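Local coordinates for amino acid amide racemase (Ochrobactrum anthropi, PDB 6GIO), which binds pyridoxal-5'-phosphate and belongs to the class-III aminotransferase family of fold-type I enzymes, at residues N101-V106 with G280-M285; I132-G137 with V164-Y169; D171-R176 with G354-S359; A367-T372 with L391-L396. All blocks are in the same frame, centred on the assembly; numbering follows the deposited sequence.

Contact 1: N101-V106 with G280-M285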
loop_
_atom_site.group_PDB
_atom_site.type_symbol
_atom_site.label_atom_id
_atom_site.label_comp_id
_atom_site.label_asym_id
_atom_site.label_seq_id
_atom_site.Cartn_x
_atom_site.Cartn_y
_atom_site.Cartn_z
ATOM N N ASN C 101 14.003 11.493 -21.045
ATOM C CA ASN C 101 15.291 11.324 -21.758
ATOM C C ASN C 101 16.196 10.370 -20.977
ATOM O O ASN C 101 16.055 10.303 -19.773
ATOM C CB ASN C 101 15.949 12.676 -21.983
ATOM C CG ASN C 101 15.218 13.503 -23.012
ATOM O OD1 ASN C 101 15.000 14.684 -22.802
ATOM N ND2 ASN C 101 14.819 12.886 -24.107
ATOM N N GLY C 102 17.088 9.672 -21.683
ATOM C CA GLY C 102 18.047 8.717 -21.096
ATOM C C GLY C 102 17.422 7.444 -20.550
ATOM O O GLY C 102 16.260 7.154 -20.791
ATOM N N GLU C 103 18.217 6.675 -19.812
ATOM C CA GLU C 103 17.739 5.478 -19.147
ATOM C C GLU C 103 16.791 5.825 -17.969
ATOM O O GLU C 103 17.038 6.761 -17.181
ATOM C CB GLU C 103 18.928 4.645 -18.671
ATOM C CG GLU C 103 19.796 4.062 -19.803
ATOM C CD GLU C 103 19.219 2.777 -20.399
ATOM O OE1 GLU C 103 18.400 2.087 -19.725
ATOM O OE2 GLU C 103 19.595 2.430 -21.542
ATOM N N ARG C 104 15.673 5.114 -17.902
ATOM C CA ARG C 104 14.690 5.310 -16.842
ATOM C C ARG C 104 14.176 3.934 -16.402
ATOM O O ARG C 104 14.287 2.944 -17.140
ATOM C CB ARG C 104 13.518 6.170 -17.323
ATOM C CG ARG C 104 13.937 7.542 -17.836
ATOM C CD ARG C 104 12.751 8.363 -18.295
ATOM N NE ARG C 104 12.145 7.754 -19.464
ATOM C CZ ARG C 104 10.873 7.819 -19.793
ATOM N NH1 ARG C 104 10.004 8.494 -19.066
ATOM N NH2 ARG C 104 10.473 7.205 -20.878
ATOM N N ARG C 105 13.656 3.863 -15.194
ATOM C CA ARG C 105 13.036 2.633 -14.698
ATOM C C ARG C 105 11.791 2.983 -13.877
ATOM O O ARG C 105 11.568 4.155 -13.475
ATOM C CB ARG C 105 13.995 1.857 -13.815
ATOM C CG ARG C 105 15.337 1.521 -14.445
ATOM C CD ARG C 105 15.197 0.438 -15.488
ATOM N NE ARG C 105 16.457 -0.038 -16.032
ATOM C CZ ARG C 105 17.113 0.491 -17.066
ATOM N NH1 ARG C 105 16.642 1.550 -17.683
ATOM N NH2 ARG C 105 18.256 -0.062 -17.488
ATOM N N VAL C 106 11.036 1.919 -13.600
ATOM C CA VAL C 106 9.732 1.983 -12.968
ATOM C C VAL C 106 9.694 1.108 -11.719
ATOM O O VAL C 106 10.136 -0.040 -11.726
ATOM C CB VAL C 106 8.683 1.465 -13.917
ATOM C CG1 VAL C 106 7.286 1.704 -13.342
ATOM C CG2 VAL C 106 8.875 2.155 -15.256
ATOM N N GLY C 280 11.407 7.180 -12.989
ATOM C CA GLY C 280 12.521 8.005 -12.643
ATOM C C GLY C 280 13.749 7.641 -13.447
ATOM O O GLY C 280 13.710 6.694 -14.210
ATOM N N PRO C 281 14.820 8.420 -13.309
ATOM C CA PRO C 281 16.023 8.113 -14.091
ATOM C C PRO C 281 16.711 6.872 -13.478
ATOM O O PRO C 281 16.544 6.611 -12.280
ATOM C CB PRO C 281 16.899 9.375 -13.959
ATOM C CG PRO C 281 16.284 10.215 -12.913
ATOM C CD PRO C 281 14.990 9.600 -12.445
ATOM N N GLN C 282 17.463 6.123 -14.285
ATOM C CA GLN C 282 18.056 4.854 -13.819
ATOM C C GLN C 282 19.041 5.014 -12.651
ATOM O O GLN C 282 19.051 4.225 -11.702
ATOM C CB GLN C 282 18.731 4.102 -14.973
ATOM C CG GLN C 282 19.312 2.781 -14.512
ATOM C CD GLN C 282 20.037 2.047 -15.591
ATOM O OE1 GLN C 282 20.602 2.656 -16.517
ATOM N NE2 GLN C 282 20.036 0.705 -15.491
ATOM N N TRP C 283 19.840 6.064 -12.690
ATOM C CA TRP C 283 20.841 6.245 -11.654
ATOM C C TRP C 283 20.183 6.422 -10.282
ATOM O O TRP C 283 20.741 6.016 -9.299
ATOM C CB TRP C 283 21.817 7.390 -11.987
ATOM C CG TRP C 283 21.281 8.808 -11.872
ATOM C CD1 TRP C 283 20.678 9.548 -12.849
ATOM C CD2 TRP C 283 21.342 9.649 -10.727
ATOM N NE1 TRP C 283 20.334 10.774 -12.368
ATOM C CE2 TRP C 283 20.747 10.867 -11.071
ATOM C CE3 TRP C 283 21.853 9.493 -9.443
ATOM C CZ2 TRP C 283 20.642 11.928 -10.168
ATOM C CZ3 TRP C 283 21.727 10.533 -8.543
ATOM C CH2 TRP C 283 21.127 11.736 -8.913
ATOM N N VAL C 284 18.981 6.967 -10.223
ATOM C CA VAL C 284 18.227 7.015 -8.954
ATOM C C VAL C 284 17.524 5.690 -8.665
ATOM O O VAL C 284 17.601 5.161 -7.547
ATOM C CB VAL C 284 17.149 8.121 -9.017
ATOM C CG1 VAL C 284 16.231 8.093 -7.788
ATOM C CG2 VAL C 284 17.802 9.474 -9.213
ATOM N N MET C 285 16.825 5.172 -9.668
ATOM C CA MET C 285 15.872 4.089 -9.477
ATOM C C MET C 285 16.564 2.747 -9.214
ATOM O O MET C 285 16.016 1.852 -8.543
ATOM C CB MET C 285 14.914 4.016 -10.667
ATOM C CG MET C 285 14.095 5.269 -10.854
ATOM S SD MET C 285 13.008 5.687 -9.453
ATOM C CE MET C 285 11.954 4.260 -9.376
#
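Arg105 and Gly280 form an antiparallel hydrogen-bonded pair. They join strand 104-109, the outermost on its side of the seven-stranded sheet within this chain, to strand 276-281. Three backbone bonds hold the segments. Arg105 N donates to Gly280 O at 3.0 Å, and Gly280 N returns a bond to Arg105 O at 3.1 Å. Gln282 N, at the start of helix 282-285, reaches Glu103 O at 3.0 Å from above the carbonyl plane. Arg104 and Pro281 are the next, non-hydrogen-bonded pair.

The charged interactions lie within the first segment. The bend of Arg105 at chi2 (-73°) turns CD toward Glu103. The guanidinium gives two end-on bonds to the single atom Glu103 OE1, the shorter from Arg105 NH1 at 2.7 Å. Arg105 NH1 also donates to Arg104 O at 2.8 Å.

Gln282 lies alongside Arg105, with Gln282 CD 3.3 Å above the guanidinium plane. Gln282 NE2 and Arg105 NH2, 2.8 Å apart, are both donors and make no bond, so this detail of the modelled amide is doubtful. Gln282 NE2 is hydrogen-bonded to Asp286. Arg105 CB touches Met285 CB at 3.9 Å. Met285 also packs on Ala16 of the second subunit.

Glu103 OE1 and Arg104 O both lie in the guanidinium plane and restrain its rotation. The Glu103 carboxylate, in salt bridge with it, would be expected to offset its charge.

Contact 2: I132-G137 with V164-Y169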
loop_
_atom_site.group_PDB
_atom_site.type_symbol
_atom_site.label_atom_id
_atom_site.label_comp_id
_atom_site.label_asym_id
_atom_site.label_seq_id
_atom_site.Cartn_x
_atom_site.Cartn_y
_atom_site.Cartn_z
ATOM N N ILE C 132 14.181 18.930 1.138
ATOM C CA ILE C 132 13.071 18.755 0.205
ATOM C C ILE C 132 12.240 20.040 0.085
ATOM O O ILE C 132 11.935 20.649 1.089
ATOM C CB ILE C 132 12.143 17.574 0.642
ATOM C CG1 ILE C 132 12.885 16.232 0.538
ATOM C CG2 ILE C 132 10.874 17.533 -0.210
ATOM C CD1 ILE C 132 13.348 15.833 -0.843
ATOM N N ILE C 133 11.847 20.420 -1.132
ATOM C CA ILE C 133 10.947 21.570 -1.327
ATOM C C ILE C 133 9.546 21.021 -1.577
ATOM O O ILE C 133 9.352 20.175 -2.410
ATOM C CB ILE C 133 11.416 22.520 -2.440
ATOM C CG1 ILE C 133 12.817 23.065 -2.101
ATOM C CG2 ILE C 133 10.446 23.701 -2.619
ATOM C CD1 ILE C 133 13.604 23.520 -3.307
ATOM N N SER C 134 8.597 21.517 -0.821
ATOM C CA SER C 134 7.205 21.167 -0.992
ATOM C C SER C 134 6.274 22.424 -0.881
ATOM O O SER C 134 6.743 23.533 -0.624
ATOM C CB SER C 134 6.879 20.158 0.079
ATOM O OG SER C 134 5.560 19.731 -0.031
ATOM N N PHE C 135 4.967 22.252 -1.083
ATOM C CA PHE C 135 4.028 23.370 -1.012
ATOM C C PHE C 135 3.080 23.288 0.156
ATOM O O PHE C 135 2.624 22.220 0.487
ATOM C CB PHE C 135 3.229 23.519 -2.321
ATOM C CG PHE C 135 4.047 24.165 -3.383
ATOM C CD1 PHE C 135 4.180 25.547 -3.411
ATOM C CD2 PHE C 135 4.813 23.407 -4.228
ATOM C CE1 PHE C 135 5.022 26.154 -4.332
ATOM C CE2 PHE C 135 5.674 24.012 -5.147
ATOM C CZ PHE C 135 5.752 25.390 -5.212
ATOM N N ILE C 136 2.804 24.435 0.761
ATOM C CA ILE C 136 1.754 24.533 1.761
ATOM C C ILE C 136 0.468 24.060 1.085
ATOM O O ILE C 136 0.074 24.533 -0.016
ATOM C CB ILE C 136 1.598 25.966 2.323
ATOM C CG1 ILE C 136 2.837 26.378 3.105
ATOM C CG2 ILE C 136 0.389 26.068 3.265
ATOM C CD1 ILE C 136 2.957 27.856 3.334
ATOM N N GLY C 137 -0.177 23.102 1.736
ATOM C CA GLY C 137 -1.442 22.578 1.276
ATOM C C GLY C 137 -1.335 21.356 0.388
ATOM O O GLY C 137 -2.369 20.743 0.032
ATOM N N VAL C 164 12.478 20.031 5.342
ATOM C CA VAL C 164 11.420 20.412 4.382
ATOM C C VAL C 164 11.188 21.926 4.395
ATOM O O VAL C 164 10.942 22.556 5.445
ATOM C CB VAL C 164 10.088 19.643 4.641
ATOM C CG1 VAL C 164 8.959 20.166 3.752
ATOM C CG2 VAL C 164 10.292 18.164 4.367
ATOM N N LEU C 165 11.300 22.511 3.207
ATOM C CA LEU C 165 10.975 23.905 2.966
ATOM C C LEU C 165 9.595 23.923 2.365
ATOM O O LEU C 165 9.430 23.414 1.247
ATOM C CB LEU C 165 11.986 24.525 1.973
ATOM C CG LEU C 165 11.730 26.003 1.591
ATOM C CD1 LEU C 165 11.519 26.824 2.848
ATOM C CD2 LEU C 165 12.855 26.611 0.754
ATOM N N LEU C 166 8.617 24.465 3.112
ATOM C CA LEU C 166 7.234 24.678 2.639
ATOM C C LEU C 166 6.940 26.103 2.117
ATOM O O LEU C 166 7.071 27.082 2.847
ATOM C CB LEU C 166 6.240 24.375 3.748
ATOM C CG LEU C 166 6.068 22.912 4.125
ATOM C CD1 LEU C 166 5.149 22.839 5.349
ATOM C CD2 LEU C 166 5.503 22.048 3.009
ATOM N N LEU C 167 6.516 26.213 0.857
ATOM C CA LEU C 167 6.239 27.495 0.230
ATOM C C LEU C 167 4.775 27.629 -0.037
ATOM O O LEU C 167 4.131 26.615 -0.279
ATOM C CB LEU C 167 6.933 27.555 -1.124
ATOM C CG LEU C 167 8.458 27.442 -1.175
ATOM C CD1 LEU C 167 8.909 27.296 -2.611
ATOM C CD2 LEU C 167 9.099 28.646 -0.518
ATOM N N PRO C 168 4.243 28.878 -0.081
ATOM C CA PRO C 168 2.879 29.054 -0.536
ATOM C C PRO C 168 2.704 28.645 -1.993
ATOM O O PRO C 168 3.614 28.830 -2.843
ATOM C CB PRO C 168 2.633 30.565 -0.353
ATOM C CG PRO C 168 3.684 31.040 0.593
ATOM C CD PRO C 168 4.851 30.169 0.302
ATOM N N TYR C 169 1.553 28.054 -2.282
ATOM C CA TYR C 169 1.186 27.788 -3.671
ATOM C C TYR C 169 0.372 28.995 -4.197
ATOM O O TYR C 169 -0.670 29.340 -3.656
ATOM C CB TYR C 169 0.422 26.451 -3.768
ATOM C CG TYR C 169 0.305 25.797 -5.127
ATOM C CD1 TYR C 169 -0.668 26.184 -6.020
ATOM C CD2 TYR C 169 1.132 24.695 -5.482
ATOM C CE1 TYR C 169 -0.836 25.521 -7.242
ATOM C CE2 TYR C 169 0.974 24.034 -6.678
ATOM C CZ TYR C 169 -0.004 24.459 -7.571
ATOM O OH TYR C 169 -0.189 23.803 -8.775
#
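Phe135, on strand 131-135, meets Tyr169, which follows strand 164-167; the two strands run parallel. With helix 144-147 between them in the chain, they form a beta-alpha-beta unit of the seven-stranded sheet that also holds strand 276-281. The backbone ladder starts with Leu165 N to Ile132 O at 2.9 Å and ends with Ile136 N to Leu167 O.

The tight part is the face that carries Ile133, Phe135, Leu165 and Leu167. Ile133 CG2 touches Leu167 CD1 at 3.9 Å, and Phe135 CE1 lies 4.0 Å from Leu167 CB. Helices 179-191 and 220-229 cover this face. Ser134 is on the other face, with OG hydrogen-bonded to Ile149 O.

The looser side faces solvent. Ile136 is exposed and lays CG1 4.0 Å from Leu166 CB.

With CG anti to the backbone N (chi1 -163°), the Tyr169 ring is set beside Phe135. Tyr169 OH is hydrogen-bonded to Glu205 O, a residue of the cofactor pocket. The Phe135 and Tyr169 rings make a T-shaped stack, with planes at 80° and centroids 5.2 Å apart. The Tyr169 edge points at the Phe135 face, with Tyr169 CD2 3.6 Å from Phe135 CG.

Contact 3: D171-R176 with G354-S359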
loop_
_atom_site.group_PDB
_atom_site.type_symbol
_atom_site.label_atom_id
_atom_site.label_comp_id
_atom_site.label_asym_id
_atom_site.label_seq_id
_atom_site.Cartn_x
_atom_site.Cartn_y
_atom_site.Cartn_z
ATOM N N ASP C 171 -2.147 31.283 -5.723
ATOM C CA ASP C 171 -3.542 30.974 -5.898
ATOM C C ASP C 171 -4.235 32.180 -6.570
ATOM O O ASP C 171 -4.484 33.183 -5.922
ATOM C CB ASP C 171 -4.123 30.729 -4.523
ATOM C CG ASP C 171 -5.611 30.462 -4.547
ATOM O OD1 ASP C 171 -6.273 30.580 -5.622
ATOM O OD2 ASP C 171 -6.106 30.127 -3.467
ATOM N N PRO C 172 -4.569 32.076 -7.865
ATOM C CA PRO C 172 -5.228 33.198 -8.529
ATOM C C PRO C 172 -6.544 33.676 -7.870
ATOM O O PRO C 172 -6.856 34.832 -7.996
ATOM C CB PRO C 172 -5.510 32.675 -9.938
ATOM C CG PRO C 172 -4.632 31.491 -10.109
ATOM C CD PRO C 172 -4.441 30.902 -8.749
ATOM N N PHE C 173 -7.286 32.820 -7.183
ATOM C CA PHE C 173 -8.586 33.201 -6.620
ATOM C C PHE C 173 -8.450 33.906 -5.265
ATOM O O PHE C 173 -9.236 34.773 -4.958
ATOM C CB PHE C 173 -9.494 31.974 -6.495
ATOM C CG PHE C 173 -10.940 32.300 -6.132
ATOM C CD1 PHE C 173 -11.764 32.953 -7.031
ATOM C CD2 PHE C 173 -11.472 31.921 -4.906
ATOM C CE1 PHE C 173 -13.087 33.219 -6.725
ATOM C CE2 PHE C 173 -12.793 32.181 -4.581
ATOM C CZ PHE C 173 -13.613 32.843 -5.499
ATOM N N ARG C 174 -7.442 33.537 -4.462
ATOM C CA ARG C 174 -7.125 34.236 -3.210
ATOM C C ARG C 174 -5.684 34.670 -3.272
ATOM O O ARG C 174 -4.840 34.082 -2.617
ATOM C CB ARG C 174 -7.374 33.343 -2.015
ATOM C CG ARG C 174 -8.843 32.943 -1.928
ATOM C CD ARG C 174 -9.230 32.391 -0.591
ATOM N NE ARG C 174 -10.676 32.244 -0.480
ATOM C CZ ARG C 174 -11.388 31.270 -1.045
ATOM N NH1 ARG C 174 -10.805 30.354 -1.793
ATOM N NH2 ARG C 174 -12.710 31.215 -0.878
ATOM N N PRO C 175 -5.386 35.708 -4.075
ATOM C CA PRO C 175 -3.989 35.954 -4.514
ATOM C C PRO C 175 -3.139 36.730 -3.505
ATOM O O PRO C 175 -2.645 37.825 -3.805
ATOM C CB PRO C 175 -4.185 36.737 -5.805
ATOM C CG PRO C 175 -5.366 37.563 -5.500
ATOM C CD PRO C 175 -6.303 36.678 -4.701
ATOM N N ARG C 176 -2.988 36.148 -2.319
ATOM C CA ARG C 176 -2.060 36.626 -1.293
ATOM C C ARG C 176 -0.606 36.615 -1.809
ATOM O O ARG C 176 0.166 37.521 -1.518
ATOM C CB ARG C 176 -2.235 35.791 -0.022
ATOM C CG ARG C 176 -3.641 35.955 0.580
ATOM C CD ARG C 176 -3.876 35.210 1.896
ATOM N NE ARG C 176 -3.180 35.860 3.005
ATOM C CZ ARG C 176 -3.353 35.590 4.302
ATOM N NH1 ARG C 176 -4.233 34.671 4.712
ATOM N NH2 ARG C 176 -2.626 36.251 5.200
ATOM N N GLY C 354 -13.186 21.983 -9.650
ATOM C CA GLY C 354 -13.511 22.484 -8.312
ATOM C C GLY C 354 -14.487 23.635 -8.361
ATOM O O GLY C 354 -14.389 24.488 -9.234
ATOM N N VAL C 355 -15.413 23.656 -7.411
ATOM C CA VAL C 355 -16.323 24.779 -7.234
ATOM C C VAL C 355 -16.158 25.441 -5.865
ATOM O O VAL C 355 -16.544 24.885 -4.847
ATOM C CB VAL C 355 -17.795 24.325 -7.419
ATOM C CG1 VAL C 355 -18.743 25.518 -7.289
ATOM C CG2 VAL C 355 -17.975 23.669 -8.778
ATOM N N ASP C 356 -15.612 26.660 -5.840
ATOM C CA ASP C 356 -15.260 27.330 -4.598
ATOM C C ASP C 356 -16.478 28.087 -3.992
ATOM O O ASP C 356 -16.988 29.046 -4.587
ATOM C CB ASP C 356 -14.112 28.289 -4.900
ATOM C CG ASP C 356 -13.452 28.780 -3.667
ATOM O OD1 ASP C 356 -14.185 29.214 -2.753
ATOM O OD2 ASP C 356 -12.214 28.667 -3.597
ATOM N N LEU C 357 -16.979 27.630 -2.856
ATOM C CA LEU C 357 -18.135 28.226 -2.239
ATOM C C LEU C 357 -17.715 29.362 -1.306
ATOM O O LEU C 357 -16.795 29.205 -0.493
ATOM C CB LEU C 357 -18.910 27.188 -1.429
ATOM C CG LEU C 357 -19.285 25.934 -2.188
ATOM C CD1 LEU C 357 -20.031 24.994 -1.297
ATOM C CD2 LEU C 357 -20.131 26.268 -3.407
ATOM N N VAL C 358 -18.371 30.505 -1.449
ATOM C CA VAL C 358 -18.007 31.707 -0.688
ATOM C C VAL C 358 -19.221 32.304 0.023
ATOM O O VAL C 358 -20.304 32.343 -0.531
ATOM C CB VAL C 358 -17.389 32.770 -1.579
ATOM C CG1 VAL C 358 -16.068 32.285 -2.194
ATOM C CG2 VAL C 358 -18.358 33.212 -2.675
ATOM N N SER C 359 -19.041 32.770 1.250
ATOM C CA SER C 359 -20.122 33.449 1.967
ATOM C C SER C 359 -20.248 34.894 1.516
ATOM O O SER C 359 -21.252 35.539 1.812
ATOM C CB SER C 359 -19.933 33.365 3.491
ATOM O OG SER C 359 -18.705 33.933 3.913
#
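Arg174 and Asp356 form a salt bridge, with the aspartate buried, between backbones that stay well apart, the nearest CA atoms, of Phe173 and Asp356, being 9.1 Å from each other. Side chains alone carry the contact. In this fold-type I enzyme it ties the loop between strand 164-167 and helix 179-191 to strand 352-357 of the other seven-stranded sheet.

The two charged groups reach toward each other tip to tip. Arg174 is extended from CG to NE. Its guanidinium grips the carboxylate end-on, one nitrogen to each oxygen. Arg174 NH1 donates to Asp356 OD2 at 2.8 Å, and Arg174 NH2 to Asp356 OD1 at 3.1 Å. Both oxygens are met on the syn side, and the two planes are 34° apart. Asp356 OD2 has a second salt bridge, to Arg347. Arg174 NH2 is also hydrogen-bonded to Arg364 O. Two arginines beside one buried carboxylate would be expected to stabilise its charged form.

The loop is shaped by an Asx turn, in which Asp171 OD1 accepts from Phe173 N at 2.9 Å. With Phe173 CG anti to the backbone N (chi1 -171°), the ring lies beside the Arg174 guanidinium. Phe173 CE2 is 3.6 Å above the guanidinium plane, offset toward its rim, and 3.6 Å from Asp356 CG. At the ring edge, Phe173 CE2 meets Val358 CG1 at 4.1 Å. Val358 CG1 also lies 3.8 Å from Arg174 NH2.

Contact 4: A367-T372 with L391-L396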
loop_
_atom_site.group_PDB
_atom_site.type_symbol
_atom_site.label_atom_id
_atom_site.label_comp_id
_atom_site.label_asym_id
_atom_site.label_seq_id
_atom_site.Cartn_x
_atom_site.Cartn_y
_atom_site.Cartn_z
ATOM N N ALA C 367 -17.261 29.670 2.306
ATOM C CA ALA C 367 -18.532 29.310 2.955
ATOM C C ALA C 367 -18.230 28.448 4.137
ATOM O O ALA C 367 -17.198 27.760 4.152
ATOM C CB ALA C 367 -19.471 28.593 2.010
ATOM N N PRO C 368 -19.118 28.481 5.147
ATOM C CA PRO C 368 -18.849 27.658 6.298
ATOM C C PRO C 368 -18.994 26.188 5.906
ATOM O O PRO C 368 -19.784 25.863 5.002
ATOM C CB PRO C 368 -19.890 28.109 7.342
ATOM C CG PRO C 368 -20.872 28.966 6.638
ATOM C CD PRO C 368 -20.331 29.311 5.282
ATOM N N VAL C 369 -18.203 25.331 6.549
ATOM C CA VAL C 369 -18.132 23.903 6.222
ATOM C C VAL C 369 -19.478 23.201 6.410
ATOM O O VAL C 369 -19.779 22.243 5.696
ATOM C CB VAL C 369 -17.023 23.180 7.052
ATOM C CG1 VAL C 369 -17.309 23.248 8.543
ATOM C CG2 VAL C 369 -16.871 21.716 6.636
ATOM N N THR C 370 -20.290 23.669 7.350
ATOM C CA THR C 370 -21.625 23.105 7.518
ATOM C C THR C 370 -22.527 23.280 6.264
ATOM O O THR C 370 -23.280 22.355 5.872
ATOM C CB THR C 370 -22.317 23.617 8.811
ATOM O OG1 THR C 370 -23.673 23.161 8.819
ATOM C CG2 THR C 370 -22.341 25.093 8.883
ATOM N N THR C 371 -22.437 24.437 5.613
ATOM C CA THR C 371 -23.126 24.674 4.357
ATOM C C THR C 371 -22.615 23.729 3.268
ATOM O O THR C 371 -23.400 23.083 2.595
ATOM C CB THR C 371 -22.939 26.135 3.912
ATOM O OG1 THR C 371 -23.468 26.969 4.929
ATOM C CG2 THR C 371 -23.636 26.447 2.587
ATOM N N THR C 372 -21.299 23.635 3.122
ATOM C CA THR C 372 -20.700 22.746 2.131
ATOM C C THR C 372 -21.108 21.275 2.361
ATOM O O THR C 372 -21.511 20.586 1.434
ATOM C CB THR C 372 -19.176 22.930 2.167
ATOM O OG1 THR C 372 -18.896 24.337 2.009
ATOM C CG2 THR C 372 -18.464 22.110 1.087
ATOM N N LEU C 391 -8.195 24.036 1.676
ATOM C CA LEU C 391 -7.677 24.426 2.988
ATOM C C LEU C 391 -8.776 25.045 3.872
ATOM O O LEU C 391 -8.610 25.085 5.074
ATOM C CB LEU C 391 -6.502 25.400 2.828
ATOM C CG LEU C 391 -5.313 24.845 2.013
ATOM C CD1 LEU C 391 -4.223 25.887 1.792
ATOM C CD2 LEU C 391 -4.714 23.597 2.632
ATOM N N ASN C 392 -9.890 25.516 3.271
ATOM C CA ASN C 392 -11.019 26.042 4.030
ATOM C C ASN C 392 -12.279 25.162 3.981
ATOM O O ASN C 392 -13.337 25.596 4.388
ATOM C CB ASN C 392 -11.297 27.470 3.560
ATOM C CG ASN C 392 -10.093 28.392 3.776
ATOM O OD1 ASN C 392 -9.786 28.725 4.900
ATOM N ND2 ASN C 392 -9.413 28.786 2.703
ATOM N N ALA C 393 -12.167 23.913 3.511
ATOM C CA ALA C 393 -13.299 22.992 3.540
ATOM C C ALA C 393 -14.553 23.500 2.778
ATOM O O ALA C 393 -15.698 23.280 3.218
ATOM C CB ALA C 393 -13.668 22.676 4.971
ATOM N N ASN C 394 -14.319 24.182 1.660
ATOM C CA ASN C 394 -15.369 24.903 0.951
ATOM C C ASN C 394 -15.346 24.721 -0.587
ATOM O O ASN C 394 -16.045 25.434 -1.289
ATOM C CB ASN C 394 -15.205 26.371 1.271
ATOM C CG ASN C 394 -13.995 26.952 0.601
ATOM O OD1 ASN C 394 -12.873 26.443 0.791
ATOM N ND2 ASN C 394 -14.200 28.013 -0.195
ATOM N N VAL C 395 -14.507 23.825 -1.116
ATOM C CA VAL C 395 -14.418 23.601 -2.562
ATOM C C VAL C 395 -15.071 22.243 -2.870
ATOM O O VAL C 395 -14.533 21.194 -2.483
ATOM C CB VAL C 395 -12.947 23.564 -3.085
ATOM C CG1 VAL C 395 -12.939 23.510 -4.599
ATOM C CG2 VAL C 395 -12.143 24.760 -2.657
ATOM N N LEU C 396 -16.222 22.262 -3.561
ATOM C CA LEU C 396 -16.836 21.061 -4.060
ATOM C C LEU C 396 -15.880 20.473 -5.074
ATOM O O LEU C 396 -15.371 21.186 -5.938
ATOM C CB LEU C 396 -18.181 21.348 -4.719
ATOM C CG LEU C 396 -19.251 22.044 -3.882
ATOM C CD1 LEU C 396 -20.505 22.169 -4.696
ATOM C CD2 LEU C 396 -19.482 21.348 -2.571
#
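Val369 and Ala393 meet through methyl groups, with Val369 CG2 3.7 Å from Ala393 CB. Val369 CG2 is anti to the backbone N, and this turns it to the alanine. Ala393 CB points toward the helix. Val369 CG2 also lies 3.9 Å from Ala393 O.

One turn further on, Thr372 faces the second segment with both of its branches. Thr372 CG2 and Leu396 CD2 touch at 3.9 Å, and the two side chains slide past each other in opposite directions. Thr372 OG1 is beside the backbone N (chi1 -53°). From there Thr372 OG1 makes a weak hydrogen bond to Pro368 O at 3.5 Å. Thr372 OG1 also packs 3.7 Å from Asn394 CA.

Pro368 is the N-cap residue of helix 369-382, whose first turn is packed here against the turn of a beta hairpin. The hairpin arms are strands 384-389 and 395-398, antiparallel neighbours in the seven-stranded sheet that also holds strand 352-357. Ala393, in the turn, has a positive phi of 58°, a left-handed backbone conformation. Tyr388, on the first arm, also touches Val369, Thr372 and Ala393. Leu396 also packs on Ile375 and Ile376, further along the helix.

Asn394 meets the loop before the helix with its CB, Asn394 CB lying 3.8 Å from Ala367 O. Its CG sits between the backbone N and the carbonyl carbon (chi1 71°). The amide is used beyond the two segments, where Asn394 ND2 donates to Leu357 O on the neighbouring strand.

Overall arrangement
Contacts 1 and 2 lie in one sheet, with nearest atoms about 11 Å apart. Contact 2 is nested inside the loop closed by contact 1. It is also near the cofactor, the Tyr169 side chain being about 10 Å from a bound pyridoxal-5'-phosphate. Contact 3 follows contact 2 in the sequence and leads to the other sheet, which contact 4 shares. Contacts 3 and 4 have centres 11 Å apart. Leu357 joins them by probable hydrogen bonds, from its N to Asn394 O and from its O to Ala367 N, each 2.9 Å. Contact 4 also touches contact 2, where Gly137 CA meets Leu391 CD2 at 3.7 Å. Contact 1 lies across the chain's centre from contacts 3 and 4.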